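Local coordinates for extracellular solute-binding protein, family 5 (Chelativorans sp., PDB 6WM6), which binds EDTA and probably other aminopolycarboxylates in the periplasm, as the solute-binding component of an ABC transporter, at residues A304-A315 with S451-S462. Residues are numbered along the deposited sequence; the frame is centred on the assembly and turned at random.
With SO4 (sulfate ion), chain B.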
loop_
_atom_site.group_PDB
_atom_site.type_symbol
_atom_site.label_atom_id
_atom_site.label_comp_id
_atom_site.label_asym_id
_atom_site.label_seq_id
_atom_site.Cartn_x
_atom_site.Cartn_y
_atom_site.Cartn_z
ATOM N N ALA A 304 -6.534 2.241 -0.490
ATOM C CA ALA A 304 -5.659 2.680 0.583
ATOM C C ALA A 304 -4.592 3.643 0.072
ATOM O O ALA A 304 -3.914 4.288 0.899
ATOM C CB ALA A 304 -4.979 1.472 1.239
ATOM N N ASN A 305 -4.384 3.740 -1.229
ATOM C CA ASN A 305 -3.453 4.689 -1.807
ATOM C C ASN A 305 -4.131 6.043 -1.883
ATOM O O ASN A 305 -5.263 6.159 -2.379
ATOM C CB ASN A 305 -3.032 4.264 -3.219
ATOM C CG ASN A 305 -2.220 2.996 -3.237
ATOM O OD1 ASN A 305 -1.608 2.640 -2.248
ATOM N ND2 ASN A 305 -2.176 2.355 -4.389
ATOM N N TRP A 306 -3.430 7.080 -1.435
ATOM C CA TRP A 306 -3.983 8.444 -1.435
ATOM C C TRP A 306 -3.008 9.424 -2.079
ATOM O O TRP A 306 -1.815 9.427 -1.749
ATOM C CB TRP A 306 -4.412 8.902 -0.039
ATOM C CG TRP A 306 -3.390 8.787 1.052
ATOM C CD1 TRP A 306 -3.083 7.673 1.761
ATOM C CD2 TRP A 306 -2.582 9.848 1.614
ATOM N NE1 TRP A 306 -2.117 7.951 2.711
ATOM C CE2 TRP A 306 -1.811 9.287 2.649
ATOM C CE3 TRP A 306 -2.444 11.211 1.331
ATOM C CZ2 TRP A 306 -0.916 10.040 3.426
ATOM C CZ3 TRP A 306 -1.552 11.954 2.108
ATOM C CH2 TRP A 306 -0.816 11.372 3.136
ATOM N N TYR A 307 -3.530 10.241 -2.992
ATOM C CA TYR A 307 -2.749 11.269 -3.634
ATOM C C TYR A 307 -2.394 12.361 -2.637
ATOM O O TYR A 307 -3.193 12.721 -1.755
ATOM C CB TYR A 307 -3.520 11.938 -4.752
ATOM C CG TYR A 307 -3.658 11.148 -6.016
ATOM C CD1 TYR A 307 -2.537 10.776 -6.749
ATOM C CD2 TYR A 307 -4.910 10.794 -6.510
ATOM C CE1 TYR A 307 -2.661 10.054 -7.907
ATOM C CE2 TYR A 307 -5.041 10.087 -7.707
ATOM C CZ TYR A 307 -3.893 9.732 -8.384
ATOM O OH TYR A 307 -4.019 9.001 -9.564
ATOM N N PHE A 308 -1.201 12.925 -2.823
ATOM C CA PHE A 308 -0.733 14.037 -2.027
ATOM C C PHE A 308 0.116 14.936 -2.914
ATOM O O PHE A 308 0.626 14.523 -3.968
ATOM C CB PHE A 308 0.101 13.565 -0.830
ATOM C CG PHE A 308 1.395 12.873 -1.209
ATOM C CD1 PHE A 308 2.489 13.598 -1.634
ATOM C CD2 PHE A 308 1.532 11.490 -1.093
ATOM C CE1 PHE A 308 3.699 12.961 -1.964
ATOM C CE2 PHE A 308 2.734 10.866 -1.415
ATOM C CZ PHE A 308 3.807 11.600 -1.853
ATOM N N MET A 309 0.323 16.170 -2.439
ATOM C CA MET A 309 1.389 17.026 -2.931
ATOM C C MET A 309 2.345 17.278 -1.774
ATOM O O MET A 309 1.949 17.829 -0.735
ATOM C CB MET A 309 0.877 18.353 -3.455
ATOM C CG MET A 309 1.994 19.126 -4.154
ATOM S SD MET A 309 1.505 20.761 -4.722
ATOM C CE MET A 309 1.240 21.605 -3.164
ATOM N N GLY A 310 3.601 16.894 -1.947
ATOM C CA GLY A 310 4.621 17.182 -0.968
ATOM C C GLY A 310 5.365 18.457 -1.335
ATOM O O GLY A 310 5.477 18.819 -2.507
ATOM N N LEU A 311 5.859 19.144 -0.318
ATOM C CA LEU A 311 6.515 20.434 -0.469
ATOM C C LEU A 311 7.898 20.323 0.167
ATOM O O LEU A 311 8.041 19.796 1.269
ATOM C CB LEU A 311 5.699 21.558 0.182
ATOM C CG LEU A 311 4.271 21.705 -0.337
ATOM C CD1 LEU A 311 3.305 20.841 0.465
ATOM C CD2 LEU A 311 3.820 23.169 -0.291
ATOM N N ASN A 312 8.912 20.805 -0.547
ATOM C CA ASN A 312 10.294 20.616 -0.104
ATOM C C ASN A 312 10.626 21.623 0.997
ATOM O O ASN A 312 11.066 22.738 0.742
ATOM C CB ASN A 312 11.217 20.786 -1.292
ATOM C CG ASN A 312 12.642 20.470 -0.956
ATOM O OD1 ASN A 312 12.978 20.279 0.208
ATOM N ND2 ASN A 312 13.473 20.382 -1.977
ATOM N N SER A 313 10.445 21.214 2.252
ATOM C CA SER A 313 10.736 22.098 3.375
ATOM C C SER A 313 12.227 22.160 3.672
ATOM O O SER A 313 12.633 22.990 4.506
ATOM C CB SER A 313 9.993 21.682 4.641
ATOM O OG SER A 313 10.589 20.549 5.264
ATOM N N LYS A 314 13.028 21.305 3.030
ATOM C CA LYS A 314 14.460 21.250 3.338
ATOM C C LYS A 314 15.257 22.289 2.572
ATOM O O LYS A 314 16.311 22.734 3.060
ATOM C CB LYS A 314 15.030 19.876 3.001
ATOM C CG LYS A 314 14.451 18.732 3.799
ATOM C CD LYS A 314 15.097 17.421 3.350
ATOM C CE LYS A 314 14.286 16.222 3.775
ATOM N NZ LYS A 314 14.953 14.955 3.365
ATOM N N ALA A 315 14.816 22.677 1.380
ATOM C CA ALA A 315 15.633 23.514 0.518
ATOM C C ALA A 315 14.792 24.133 -0.575
ATOM O O ALA A 315 13.730 23.623 -0.929
ATOM C CB ALA A 315 16.785 22.702 -0.087
ATOM N N SER A 451 16.960 16.724 -1.972
ATOM C CA SER A 451 16.691 18.056 -1.438
ATOM C C SER A 451 16.853 19.116 -2.514
ATOM O O SER A 451 16.186 20.158 -2.467
ATOM C CB SER A 451 17.611 18.366 -0.271
ATOM O OG SER A 451 17.363 17.518 0.820
ATOM N N GLY A 452 17.741 18.886 -3.473
ATOM C CA GLY A 452 18.029 19.843 -4.500
ATOM C C GLY A 452 17.329 19.746 -5.828
ATOM O O GLY A 452 17.591 20.599 -6.679
ATOM N N ASN A 453 16.421 18.765 -6.049
ATOM C CA ASN A 453 15.882 18.545 -7.387
ATOM C C ASN A 453 14.377 18.719 -7.538
ATOM O O ASN A 453 13.827 18.409 -8.600
ATOM C CB ASN A 453 16.333 17.194 -7.968
ATOM C CG ASN A 453 15.620 16.007 -7.347
ATOM O OD1 ASN A 453 14.771 16.141 -6.456
ATOM N ND2 ASN A 453 15.955 14.812 -7.827
ATOM N N PHE A 454 13.680 19.226 -6.521
ATOM C CA PHE A 454 12.243 19.460 -6.643
ATOM C C PHE A 454 11.831 20.537 -5.652
ATOM O O PHE A 454 12.497 20.781 -4.648
ATOM C CB PHE A 454 11.406 18.182 -6.382
ATOM C CG PHE A 454 11.251 17.845 -4.921
ATOM C CD1 PHE A 454 12.317 17.340 -4.202
ATOM C CD2 PHE A 454 10.060 18.052 -4.271
ATOM C CE1 PHE A 454 12.204 17.032 -2.865
ATOM C CE2 PHE A 454 9.922 17.753 -2.919
ATOM C CZ PHE A 454 10.990 17.240 -2.215
ATOM N N ASP A 455 10.685 21.153 -5.917
ATOM C CA ASP A 455 10.013 22.006 -4.945
ATOM C C ASP A 455 8.677 21.454 -4.498
ATOM O O ASP A 455 8.336 21.551 -3.309
ATOM C CB ASP A 455 9.829 23.402 -5.557
ATOM C CG ASP A 455 11.131 24.010 -6.013
ATOM O OD1 ASP A 455 12.046 24.143 -5.162
ATOM O OD2 ASP A 455 11.308 24.295 -7.220
ATOM N N LEU A 456 7.922 20.858 -5.433
ATOM C CA LEU A 456 6.627 20.255 -5.169
ATOM C C LEU A 456 6.626 18.895 -5.851
ATOM O O LEU A 456 7.258 18.707 -6.893
ATOM C CB LEU A 456 5.503 21.111 -5.760
ATOM C CG LEU A 456 5.433 22.569 -5.277
ATOM C CD1 LEU A 456 4.420 23.349 -6.134
ATOM C CD2 LEU A 456 5.045 22.638 -3.830
ATOM N N HIS A 457 5.938 17.930 -5.248
ATOM C CA HIS A 457 5.910 16.568 -5.800
ATOM C C HIS A 457 4.540 15.943 -5.575
ATOM O O HIS A 457 4.068 15.894 -4.437
ATOM C CB HIS A 457 6.992 15.691 -5.156
ATOM C CG HIS A 457 7.079 14.303 -5.704
ATOM N ND1 HIS A 457 7.621 14.030 -6.932
ATOM C CD2 HIS A 457 6.671 13.113 -5.198
ATOM C CE1 HIS A 457 7.575 12.724 -7.153
ATOM N NE2 HIS A 457 7.015 12.143 -6.110
ATOM N N LEU A 458 3.900 15.482 -6.658
ATOM C CA LEU A 458 2.618 14.794 -6.589
ATOM C C LEU A 458 2.847 13.301 -6.709
ATOM O O LEU A 458 3.490 12.842 -7.644
ATOM C CB LEU A 458 1.717 15.236 -7.743
ATOM C CG LEU A 458 1.084 16.598 -7.694
ATOM C CD1 LEU A 458 0.563 16.978 -9.073
ATOM C CD2 LEU A 458 -0.059 16.606 -6.697
ATOM N N ASN A 459 2.318 12.549 -5.759
ATOM C CA ASN A 459 2.480 11.087 -5.755
ATOM C C ASN A 459 1.386 10.531 -4.840
ATOM O O ASN A 459 0.410 11.224 -4.527
ATOM C CB ASN A 459 3.916 10.737 -5.318
ATOM C CG ASN A 459 4.437 9.445 -5.902
ATOM O OD1 ASN A 459 3.716 8.453 -6.032
ATOM N ND2 ASN A 459 5.723 9.443 -6.240
ATOM N N TYR A 460 1.546 9.276 -4.419
ATOM C CA TYR A 460 0.611 8.684 -3.475
ATOM C C TYR A 460 1.370 7.937 -2.379
ATOM O O TYR A 460 2.480 7.446 -2.604
ATOM C CB TYR A 460 -0.413 7.738 -4.149
ATOM C CG TYR A 460 0.181 6.470 -4.743
ATOM C CD1 TYR A 460 0.367 5.316 -3.972
ATOM C CD2 TYR A 460 0.577 6.421 -6.066
ATOM C CE1 TYR A 460 0.924 4.167 -4.518
ATOM C CE2 TYR A 460 1.129 5.265 -6.613
ATOM C CZ TYR A 460 1.299 4.160 -5.823
ATOM O OH TYR A 460 1.870 3.010 -6.378
ATOM N N PHE A 461 0.759 7.864 -1.205
ATOM C CA PHE A 461 1.187 6.976 -0.132
ATOM C C PHE A 461 0.175 5.844 -0.003
ATOM O O PHE A 461 -1.012 6.024 -0.248
ATOM C CB PHE A 461 1.256 7.728 1.204
ATOM C CG PHE A 461 2.538 8.481 1.430
ATOM C CD1 PHE A 461 3.746 7.855 1.281
ATOM C CD2 PHE A 461 2.528 9.821 1.801
ATOM C CE1 PHE A 461 4.931 8.543 1.511
ATOM C CE2 PHE A 461 3.718 10.503 2.008
ATOM C CZ PHE A 461 4.902 9.861 1.865
ATOM N N SER A 462 0.630 4.694 0.474
ATOM C CA SER A 462 -0.220 3.519 0.691
ATOM C C SER A 462 -0.472 3.408 2.196
ATOM O O SER A 462 0.448 3.117 2.977
ATOM C CB SER A 462 0.489 2.249 0.199
ATOM O OG SER A 462 0.782 2.318 -1.174
HETATM S S SO4 B . 3.428 -0.253 -5.139
HETATM O O1 SO4 B . 2.861 -1.540 -4.727
HETATM O O2 SO4 B . 3.682 -0.282 -6.570
HETATM O O3 SO4 B . 2.469 0.839 -4.816
HETATM O O4 SO4 B . 4.680 -0.038 -4.422
HETATM O O HOH W 1 11.517 24.256 -2.502
#
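Phe308 and Phe461 form an offset stack, planes 29° apart: Phe308 CE2 lies over one face of the Phe461 ring, 3.4 Å from Phe461 CD2. Phe308 CG stands between its backbone N and carbonyl carbon, which leans the ring across the neighbouring strand; Asn459 O lies over one of its faces, offset toward the rim, and Gly310 N at its edge. Phe461 CB sits over one face of the Trp306 indole, toward the rim, 3.7 Å from Trp306 CE2; Ala304 O lies at the indole edge. Trp306, Phe308 and Phe461 together form an aromatic cluster, the Trp306 and Phe461 rings oblique. On the other face of the sheet, Asn305 lies alongside the Tyr460 ring; its OD1 accepts from Ser462 OG at 2.6 Å. Tyr460 OH donates to O3 of a sulfate, probably from the crystallisation liquor.

Beyond the strands, the Asn312 amide stacks almost parallel to the Phe454 ring, its CB over the ring face. With CG anti to the backbone N (chi1 -174°), Asn312 ND2 reaches Phe454 O in a nearly straight bond of 2.9 Å. It also meets Ser451 O at 2.8 Å, from above that carbonyl plane. Asn312 OD1 accepts from Lys314 N in an Asx turn. A leucine in place of Asn312 would probably leave both loop carbonyls without this donor and free the turn to shift.

Six backbone bonds pair antiparallel strands 305-311 and 456-462 within a mixed sheet of the family 5 solute-binding fold: 524-537 flanks the first and 407-410 the second. Helix 416-429 packs on Tyr307 and Leu458, while Met309 and Leu311 meet helix 321-330.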